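Local structure of 3-keto-5-aminohexanoate cleavage protein (Archaeoglobus fulgidus, 3LOT) at residues Gly16-Pro21 / Met119-His124; Glu174-Gly179 / His203-Gly208; Tyr182-Met187 / Pro195-Gln200; Arg285-Lys288 / Arg293-Thr296. The protein probably works as a zinc-dependent enzyme that cleaves 3-keto-5-aminohexanoate or a related beta-keto acid, on a TIM-barrel scaffold. All coordinates share one frame; numbering follows the deposited sequence. Where two conformers were deposited one is given.

Contact 1 (Gly16-Pro21 / Met119-His124)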
# COMPACT_ATOMS: atom_id res chain seq x y z
N GLY D 16 -27.25 12.93 -13.57
CA GLY D 16 -26.67 11.76 -14.19
C GLY D 16 -27.56 11.02 -15.16
O GLY D 16 -28.58 11.57 -15.68
N ALA D 17 -27.16 9.77 -15.38
CA ALA D 17 -27.80 8.86 -16.29
C ALA D 17 -28.02 7.48 -15.67
O ALA D 17 -28.58 6.59 -16.34
CB ALA D 17 -26.94 8.75 -17.55
N ILE D 18 -27.61 7.29 -14.42
CA ILE D 18 -27.64 5.96 -13.82
C ILE D 18 -28.98 5.75 -13.13
O ILE D 18 -29.71 4.81 -13.47
CB ILE D 18 -26.45 5.72 -12.86
CG1 ILE D 18 -25.14 5.47 -13.64
CG2 ILE D 18 -26.70 4.52 -12.00
CD1 ILE D 18 -25.14 5.77 -15.17
N HIS D 19 -29.30 6.63 -12.20
CA HIS D 19 -30.56 6.56 -11.48
C HIS D 19 -31.75 6.86 -12.40
O HIS D 19 -31.64 7.58 -13.38
CB HIS D 19 -30.55 7.49 -10.24
CG HIS D 19 -29.47 7.17 -9.26
ND1 HIS D 19 -28.58 8.12 -8.78
CD2 HIS D 19 -29.09 5.99 -8.70
CE1 HIS D 19 -27.72 7.54 -7.95
NE2 HIS D 19 -28.01 6.25 -7.89
N THR D 20 -32.87 6.24 -12.13
CA THR D 20 -34.05 6.45 -12.96
C THR D 20 -35.16 7.08 -12.11
O THR D 20 -35.12 6.94 -10.89
CB THR D 20 -34.50 5.18 -13.64
OG1 THR D 20 -35.04 4.24 -12.68
CG2 THR D 20 -33.34 4.52 -14.45
N PRO D 21 -36.15 7.76 -12.72
CA PRO D 21 -37.19 8.50 -11.98
C PRO D 21 -37.90 7.75 -10.90
O PRO D 21 -38.16 8.29 -9.81
CB PRO D 21 -38.19 8.83 -13.07
CG PRO D 21 -37.32 9.03 -14.26
CD PRO D 21 -36.32 7.94 -14.17
N MSE D 119 -15.00 0.15 -20.75
CA MSE D 119 -15.25 -0.68 -19.56
C MSE D 119 -16.66 -1.23 -19.60
O MSE D 119 -17.53 -0.65 -20.22
CB MSE D 119 -15.05 0.18 -18.28
CG MSE D 119 -16.05 1.30 -18.12
SE MSE D 119 -15.68 2.58 -16.71
CE MSE D 119 -16.14 1.46 -15.17
N ASN D 120 -16.90 -2.30 -18.85
CA ASN D 120 -18.27 -2.65 -18.46
C ASN D 120 -18.72 -1.57 -17.51
O ASN D 120 -17.92 -0.98 -16.81
CB ASN D 120 -18.34 -4.02 -17.80
CG ASN D 120 -17.93 -5.15 -18.74
OD1 ASN D 120 -17.93 -4.98 -19.96
ND2 ASN D 120 -17.64 -6.31 -18.19
N PHE D 121 -20.00 -1.30 -17.53
CA PHE D 121 -20.60 -0.31 -16.67
C PHE D 121 -22.03 -0.75 -16.50
O PHE D 121 -22.86 -0.41 -17.29
CB PHE D 121 -20.50 1.08 -17.31
CG PHE D 121 -20.79 2.20 -16.35
CD1 PHE D 121 -21.93 2.17 -15.52
CD2 PHE D 121 -19.96 3.30 -16.29
CE1 PHE D 121 -22.19 3.24 -14.66
CE2 PHE D 121 -20.23 4.35 -15.42
CZ PHE D 121 -21.34 4.31 -14.62
N ALA D 122 -22.26 -1.59 -15.47
CA ALA D 122 -23.46 -2.39 -15.33
C ALA D 122 -24.26 -2.02 -14.09
O ALA D 122 -23.71 -1.95 -12.99
CB ALA D 122 -23.07 -3.92 -15.31
N ILE D 123 -25.55 -1.74 -14.30
CA ILE D 123 -26.54 -1.48 -13.24
C ILE D 123 -27.74 -2.40 -13.26
O ILE D 123 -28.72 -2.17 -12.56
CB ILE D 123 -26.99 -0.02 -13.27
CG1 ILE D 123 -27.68 0.36 -14.62
CG2 ILE D 123 -25.78 0.85 -12.95
CD1 ILE D 123 -27.90 1.88 -14.76
N HIS D 124 -27.67 -3.47 -14.04
CA HIS D 124 -28.71 -4.48 -14.03
C HIS D 124 -29.05 -5.04 -12.65
O HIS D 124 -30.20 -5.41 -12.46
CB HIS D 124 -28.45 -5.62 -15.03
CG HIS D 124 -27.22 -6.43 -14.74
ND1 HIS D 124 -25.95 -5.99 -15.03
CD2 HIS D 124 -27.07 -7.66 -14.18
CE1 HIS D 124 -25.07 -6.90 -14.66
NE2 HIS D 124 -25.72 -7.93 -14.15
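The backbones of Ile-18 and Ile-123 draw no closer than 7.5 Å between their CA atoms, with no hydrogen bond between the two segments, so the two loops of this TIM barrel meet mainly through side chains. One loop follows barrel strand 7-13; the other leaves the short strand 119-120. Ile-18 divides its branches between two partners. Its CG1 lies 3.8 Å from CE1 of Phe-121, the two side chains coming from opposite directions and CG1 approaching the ring obliquely. With chi2 at 12°, CD1 of Ile-18 is almost eclipsed, and in this somewhat strained pose it stays 3.9 Å from the same CE1 of Phe-121. The other branch, CG2, stands anti to the backbone N and is turned to Ile-123, whose CG2 it meets at 3.9 Å. An alanine here would lose both branches and would probably open a gap between Phe-121 and Ile-123. The Ile-18 side chain is about 7 Å from the zinc ion, which is held by His-50, His-52 and Glu-262. Ile-123 also packs on Tyr-141 and Leu-142 of helix 137-144. CD1 of Ile-123 ends 3.7 Å from the carbonyl O of Ile-18.

Contact 2 (Glu174-Gly179 / His203-Gly208)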
# COMPACT_ATOMS: atom_id res chain seq x y z
N GLU D 174 -12.05 11.34 -16.16
CA GLU D 174 -12.76 10.46 -15.25
C GLU D 174 -12.02 9.14 -15.29
O GLU D 174 -11.78 8.60 -16.39
CB GLU D 174 -14.21 10.28 -15.70
CG GLU D 174 -14.91 11.56 -16.16
CD GLU D 174 -15.01 12.64 -15.10
OE1 GLU D 174 -14.91 12.33 -13.89
OE2 GLU D 174 -15.17 13.82 -15.49
N CYS D 175 -11.60 8.68 -14.12
CA CYS D 175 -10.94 7.41 -13.98
C CYS D 175 -11.67 6.48 -13.02
O CYS D 175 -11.86 6.82 -11.86
CB CYS D 175 -9.52 7.58 -13.48
SG CYS D 175 -8.47 8.58 -14.62
N TYR D 176 -12.01 5.29 -13.52
CA TYR D 176 -12.80 4.30 -12.77
C TYR D 176 -11.98 3.07 -12.36
O TYR D 176 -12.55 2.09 -11.83
CB TYR D 176 -13.98 3.78 -13.60
CG TYR D 176 -15.01 4.80 -14.02
CD1 TYR D 176 -14.76 5.68 -15.06
CD2 TYR D 176 -16.26 4.83 -13.42
CE1 TYR D 176 -15.72 6.61 -15.49
CE2 TYR D 176 -17.22 5.75 -13.81
CZ TYR D 176 -16.95 6.63 -14.86
OH TYR D 176 -17.90 7.55 -15.23
N ASP D 177 -10.67 3.09 -12.65
CA ASP D 177 -9.80 1.96 -12.34
C ASP D 177 -8.32 2.40 -12.49
O ASP D 177 -8.02 3.45 -13.07
CB ASP D 177 -10.07 0.81 -13.32
CG ASP D 177 -9.96 -0.56 -12.71
OD1 ASP D 177 -9.25 -0.78 -11.68
OD2 ASP D 177 -10.59 -1.47 -13.30
N ILE D 178 -7.43 1.58 -11.96
CA ILE D 178 -5.99 1.83 -12.02
C ILE D 178 -5.52 1.90 -13.47
O ILE D 178 -4.71 2.76 -13.83
CB ILE D 178 -5.22 0.79 -11.22
CG1 ILE D 178 -5.71 0.79 -9.75
CG2 ILE D 178 -3.68 1.04 -11.32
CD1 ILE D 178 -5.62 2.15 -9.08
N GLY D 179 -5.99 0.98 -14.31
CA GLY D 179 -5.60 0.98 -15.72
C GLY D 179 -5.90 2.28 -16.44
O GLY D 179 -5.24 2.65 -17.41
N HIS D 203 -15.49 5.68 -7.67
CA HIS D 203 -15.42 4.43 -6.92
C HIS D 203 -16.79 3.82 -6.76
O HIS D 203 -17.73 4.51 -6.34
CB HIS D 203 -14.77 4.71 -5.54
CG HIS D 203 -13.29 4.97 -5.63
ND1 HIS D 203 -12.34 4.00 -5.37
CD2 HIS D 203 -12.60 6.09 -5.99
CE1 HIS D 203 -11.13 4.52 -5.54
NE2 HIS D 203 -11.26 5.77 -5.94
N GLY D 204 -16.90 2.54 -7.08
CA GLY D 204 -18.07 1.75 -6.77
C GLY D 204 -18.92 1.35 -7.97
O GLY D 204 -20.02 0.90 -7.79
N ILE D 205 -18.46 1.56 -9.19
CA ILE D 205 -19.19 1.12 -10.36
C ILE D 205 -18.92 -0.38 -10.59
O ILE D 205 -17.78 -0.85 -10.43
CB ILE D 205 -18.84 1.93 -11.64
CG1 ILE D 205 -19.18 3.41 -11.44
CG2 ILE D 205 -19.58 1.36 -12.86
CD1 ILE D 205 -20.58 3.71 -11.06
N LEU D 206 -19.98 -1.12 -10.94
CA LEU D 206 -19.82 -2.52 -11.31
C LEU D 206 -19.20 -2.47 -12.71
O LEU D 206 -19.87 -2.08 -13.68
CB LEU D 206 -21.16 -3.26 -11.27
CG LEU D 206 -21.19 -4.75 -11.75
CD1 LEU D 206 -20.15 -5.59 -11.04
CD2 LEU D 206 -22.54 -5.41 -11.67
N GLY D 207 -17.93 -2.88 -12.80
CA GLY D 207 -17.12 -2.71 -14.00
C GLY D 207 -15.88 -1.89 -13.72
O GLY D 207 -14.95 -1.84 -14.54
N GLY D 208 -15.87 -1.23 -12.56
CA GLY D 208 -14.74 -0.45 -12.11
C GLY D 208 -14.23 -0.83 -10.76
O GLY D 208 -14.63 -1.86 -10.19
O HOH W 1 -12.72 -0.27 -15.19
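Tyr-176 and Ile-205 meet where two loops turn off the ends of neighbouring barrel strands. From CB of Tyr-176, which packs on the selenomethionine Met-119, the side chain runs with CG anti to the carbonyl carbon (chi1 -62°) and presents one edge of its ring to Ile-205. Lying in the ring plane, CG1 of Ile-205 is 3.8 Å from CD2 and 3.9 Å from CE2 of Tyr-176. At the tip, OH makes a weak hydrogen bond to Asn-115 OD1, and the Tyr-176 side chain comes within about 6 Å of the zinc ion. The backbone is pressed closer: Tyr-176 O is 3.4 Å from CA of Gly-208, where a CB would collide with that oxygen. Gly-208 closes a type II turn, its N bonded to Ile-205 O at 2.9 Å. A water joins the loops by giving one hydrogen bond to Gly-207 O at 2.8 Å and another to Asp-177 OD2 at 3.1 Å. Asp-177 OD1 takes Ile-178 N on its anti side, and OD2 is weakly hydrogen-bonded to Gly-179 N of the second subunit. The contact spans the parallel strands 170-175 and 197-203 at the start of helix 178-189, with helix 213-226 packed against Ile-178 and His-203.

Contact 3 (Tyr182-Met187 / Pro195-Gln200)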
# COMPACT_ATOMS: atom_id res chain seq x y z
N TYR D 182 -3.27 4.74 -15.72
CA TYR D 182 -2.24 4.35 -16.66
C TYR D 182 -2.56 4.91 -18.04
O TYR D 182 -1.65 5.45 -18.68
CB TYR D 182 -2.03 2.84 -16.71
CG TYR D 182 -0.97 2.34 -15.71
CD1 TYR D 182 0.42 2.37 -16.03
CD2 TYR D 182 -1.34 1.89 -14.48
CE1 TYR D 182 1.38 1.95 -15.14
CE2 TYR D 182 -0.39 1.48 -13.57
CZ TYR D 182 0.96 1.47 -13.90
OH TYR D 182 1.89 1.01 -13.00
N ASN D 183 -3.82 4.75 -18.48
CA ASN D 183 -4.24 5.33 -19.76
C ASN D 183 -4.00 6.87 -19.76
O ASN D 183 -3.49 7.44 -20.75
CB ASN D 183 -5.70 5.05 -20.10
CG ASN D 183 -6.02 3.55 -20.33
OD1 ASN D 183 -5.13 2.69 -20.35
ND2 ASN D 183 -7.35 3.25 -20.46
N THR D 184 -4.38 7.52 -18.65
CA THR D 184 -4.20 8.96 -18.49
C THR D 184 -2.73 9.40 -18.62
O THR D 184 -2.42 10.37 -19.35
CB THR D 184 -4.84 9.44 -17.20
OG1 THR D 184 -6.24 9.11 -17.24
CG2 THR D 184 -4.60 10.95 -16.99
N ALA D 185 -1.83 8.67 -17.94
CA ALA D 185 -0.39 8.93 -18.03
C ALA D 185 0.10 8.83 -19.45
O ALA D 185 0.85 9.68 -19.92
CB ALA D 185 0.40 7.96 -17.17
N PHE D 186 -0.35 7.80 -20.15
CA PHE D 186 0.07 7.58 -21.52
C PHE D 186 -0.34 8.75 -22.41
O PHE D 186 0.48 9.23 -23.18
CB PHE D 186 -0.49 6.26 -22.03
CG PHE D 186 -0.31 6.04 -23.51
CD1 PHE D 186 0.88 5.56 -24.01
CD2 PHE D 186 -1.34 6.28 -24.38
CE1 PHE D 186 1.04 5.32 -25.38
CE2 PHE D 186 -1.20 6.03 -25.73
CZ PHE D 186 -0.01 5.55 -26.23
N MSE D 187 -1.60 9.17 -22.34
CA MSE D 187 -2.11 10.27 -23.17
C MSE D 187 -1.44 11.60 -22.83
O MSE D 187 -1.20 12.43 -23.72
CB MSE D 187 -3.63 10.41 -23.00
CG MSE D 187 -4.49 9.24 -23.55
SE MSE D 187 -4.23 8.95 -25.44
CE MSE D 187 -5.22 10.53 -26.01
N PRO D 195 -1.04 19.73 -19.20
CA PRO D 195 -1.00 19.85 -17.76
C PRO D 195 -1.31 21.27 -17.34
O PRO D 195 -1.19 22.15 -18.14
CB PRO D 195 0.46 19.54 -17.44
CG PRO D 195 1.18 20.07 -18.56
CD PRO D 195 0.30 19.75 -19.76
N PRO D 196 -1.72 21.48 -16.09
CA PRO D 196 -2.01 20.47 -15.07
C PRO D 196 -3.32 19.75 -15.36
O PRO D 196 -4.32 20.37 -15.71
CB PRO D 196 -2.15 21.28 -13.78
CG PRO D 196 -2.36 22.66 -14.21
CD PRO D 196 -1.82 22.85 -15.56
N LEU D 197 -3.30 18.45 -15.21
CA LEU D 197 -4.45 17.65 -15.48
C LEU D 197 -5.44 17.76 -14.32
O LEU D 197 -5.06 18.05 -13.18
CB LEU D 197 -4.05 16.19 -15.67
CG LEU D 197 -2.89 15.88 -16.65
CD1 LEU D 197 -2.68 14.39 -16.65
CD2 LEU D 197 -3.15 16.40 -18.04
N ARG D 198 -6.70 17.57 -14.64
CA ARG D 198 -7.75 17.44 -13.64
C ARG D 198 -8.31 16.04 -13.72
O ARG D 198 -8.92 15.69 -14.70
CB ARG D 198 -8.84 18.47 -13.92
CG ARG D 198 -10.02 18.44 -12.94
CD ARG D 198 -9.61 18.58 -11.52
NE ARG D 198 -10.79 18.80 -10.67
CZ ARG D 198 -10.75 19.04 -9.35
NH1 ARG D 198 -9.61 19.13 -8.73
NH2 ARG D 198 -11.88 19.20 -8.66
N LEU D 199 -8.14 15.27 -12.65
CA LEU D 199 -8.62 13.88 -12.59
C LEU D 199 -9.77 13.74 -11.61
O LEU D 199 -9.81 14.37 -10.56
CB LEU D 199 -7.52 12.87 -12.13
CG LEU D 199 -6.10 12.76 -12.72
CD1 LEU D 199 -5.54 11.31 -12.67
CD2 LEU D 199 -6.01 13.29 -14.10
N GLN D 200 -10.68 12.84 -11.90
CA GLN D 200 -11.68 12.48 -10.95
C GLN D 200 -11.70 10.96 -10.79
O GLN D 200 -11.75 10.21 -11.77
CB GLN D 200 -13.00 13.00 -11.42
CG GLN D 200 -14.17 12.70 -10.51
CD GLN D 200 -15.07 13.89 -10.44
OE1 GLN D 200 -15.18 14.52 -9.40
NE2 GLN D 200 -15.66 14.26 -11.57
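Thr-184, Leu-197 and Leu-199 seat the helix of a beta-alpha-beta crossover of this TIM barrel on its sheet. Strand 170-175 leads into helix 178-189, and the chain returns along strand 197-203, parallel to the first. The two backbones stay well apart, 8.9 Å between the CA atoms of Thr-184 and Leu-199, and one small side chain and two larger ones meet across the interval. Leu-197 and Leu-199, two residues apart, both turn toward the helix, and the methyl of Thr-184 meets the pair of them. Its CG2 is 4.0 Å from CD2 of Leu-199, the two side chains reaching tip to tip, whereas Leu-197 slides past Thr-184 in the reverse direction and brings its CD1 to 4.0 Å from that CG2. The rotamer of Thr-184 sorts its two ends: CG2 stands anti to the backbone N and faces the strand, while OG1, beside that N at chi1 -59°, bonds to the carbonyl O of Gln-180 one helical turn earlier. A buried hydroxyl is thereby satisfied within its own helix. Leu-173 and Cys-175 of strand 170-175 also touch Thr-184, and Ala-223 of helix 213-226 touches Leu-199. The two leucines also approach each other, CD1 of Leu-197 lying 4.3 Å from CD2 of Leu-199.

Contact 4 (Arg285-Lys288 / Arg293-Thr296)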
# COMPACT_ATOMS: atom_id res chain seq x y z
N ARG D 285 -20.52 21.21 5.71
CA ARG D 285 -20.34 21.11 7.15
C ARG D 285 -19.09 20.31 7.50
O ARG D 285 -18.34 20.71 8.39
CB ARG D 285 -21.58 20.50 7.80
CG ARG D 285 -22.76 21.47 7.87
CD ARG D 285 -23.80 20.99 8.86
NE ARG D 285 -24.39 19.72 8.46
CZ ARG D 285 -25.43 19.56 7.63
NH1 ARG D 285 -26.04 20.60 7.06
NH2 ARG D 285 -25.87 18.35 7.35
N ILE D 286 -18.85 19.18 6.81
CA ILE D 286 -17.71 18.33 7.13
C ILE D 286 -16.41 19.06 6.71
O ILE D 286 -15.44 19.10 7.46
CB ILE D 286 -17.84 16.96 6.37
CG1 ILE D 286 -19.04 16.17 6.94
CG2 ILE D 286 -16.54 16.15 6.45
CD1 ILE D 286 -19.42 14.95 6.04
N VAL D 287 -16.41 19.64 5.52
CA VAL D 287 -15.25 20.38 5.06
C VAL D 287 -14.88 21.44 6.13
O VAL D 287 -13.73 21.64 6.44
CB VAL D 287 -15.53 21.06 3.69
CG1 VAL D 287 -14.55 22.21 3.40
CG2 VAL D 287 -15.51 20.01 2.57
N LYS D 288 -15.87 22.12 6.69
CA LYS D 288 -15.60 23.17 7.65
C LYS D 288 -15.12 22.63 9.00
O LYS D 288 -14.26 23.26 9.64
CB LYS D 288 -16.81 24.09 7.80
CG LYS D 288 -17.01 25.00 6.59
CD LYS D 288 -18.30 25.83 6.75
CE LYS D 288 -18.59 26.76 5.56
NZ LYS D 288 -19.94 27.36 5.73
N ARG D 293 -12.69 25.25 3.70
CA ARG D 293 -13.92 25.89 3.23
C ARG D 293 -14.15 25.58 1.76
O ARG D 293 -13.19 25.26 1.04
CB ARG D 293 -13.86 27.41 3.45
CG ARG D 293 -12.81 28.12 2.64
CD ARG D 293 -12.96 29.65 2.74
NE ARG D 293 -11.93 30.28 1.95
CZ ARG D 293 -12.01 30.52 0.65
NH1 ARG D 293 -13.08 30.18 -0.07
NH2 ARG D 293 -10.98 31.09 0.04
N PRO D 294 -15.40 25.64 1.32
CA PRO D 294 -15.71 25.42 -0.09
C PRO D 294 -15.17 26.55 -0.98
O PRO D 294 -15.15 27.71 -0.53
CB PRO D 294 -17.26 25.36 -0.13
CG PRO D 294 -17.72 26.10 1.08
CD PRO D 294 -16.62 25.85 2.14
N ALA D 295 -14.68 26.19 -2.18
CA ALA D 295 -14.26 27.17 -3.16
C ALA D 295 -15.48 27.84 -3.75
O ALA D 295 -16.47 27.19 -4.08
CB ALA D 295 -13.41 26.51 -4.28
N THR D 296 -15.39 29.14 -3.93
CA THR D 296 -16.35 29.88 -4.73
C THR D 296 -16.20 29.54 -6.23
O THR D 296 -15.20 28.97 -6.63
CB THR D 296 -16.13 31.39 -4.59
OG1 THR D 296 -14.88 31.73 -5.15
CG2 THR D 296 -16.18 31.87 -3.13
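NH1 of Arg-293 has two partners: Glu-299 OE1 forms a salt bridge with it, and Pro-294 O accepts a weak hydrogen bond at 3.3 Å with an N-H...O angle of 126°. The CB of Arg-293 points away from helix 276-289, and it is the backbone of this residue that meets the helix. Here CG1 of Val-287, anti to its own backbone N (chi1 161°), rests 3.6 Å from N of Arg-293 and 3.7 Å from its CA. The same methyl is 4.4 Å from CD of Pro-294, a looser apolar touch. Lys-288 also reaches the proline, its extended chain crossing it at about a right angle, with CE 4.1 Å from CD of Pro-294. Only the aliphatic part of the lysine is used in this way. The Glu-299 carboxylate does double duty, since OE1 also accepts Thr-296 N while Thr-296 caps the helix that follows, a pattern consistent with a capping box. Helix 276-289 therefore turns back onto strand 293-294, which pairs in parallel with strand 7-13 through backbone bonds from Arg-293 to Asp-6 and Val-8. Val-287 also packs on Val-8, and helix 297-304 begins directly after Thr-296.

Contacts 1, 2 and 3 are buried, whereas contact 4 lies partly exposed on the far side of the chain's centre from contact 1. Contacts 1 and 2 adjoin one another near the zinc, joined by Ala-122 N to Leu-206 O (3.0 Å) and by Phe-121 packing on Ile-205. Contact 3 is nested within the chain loop that contact 2 closes; both use helix 178-189 and the neighbouring strands 170-175 and 197-203, linked by Cys-175 N to Gln-200 O at 2.8 Å. Chemistry follows place: hydrocarbon in contacts 1 and 3, close backbone and bridging water in contact 2, and, in contact 4, a buried valine against backbone, with the aliphatic chain of an exposed lysine.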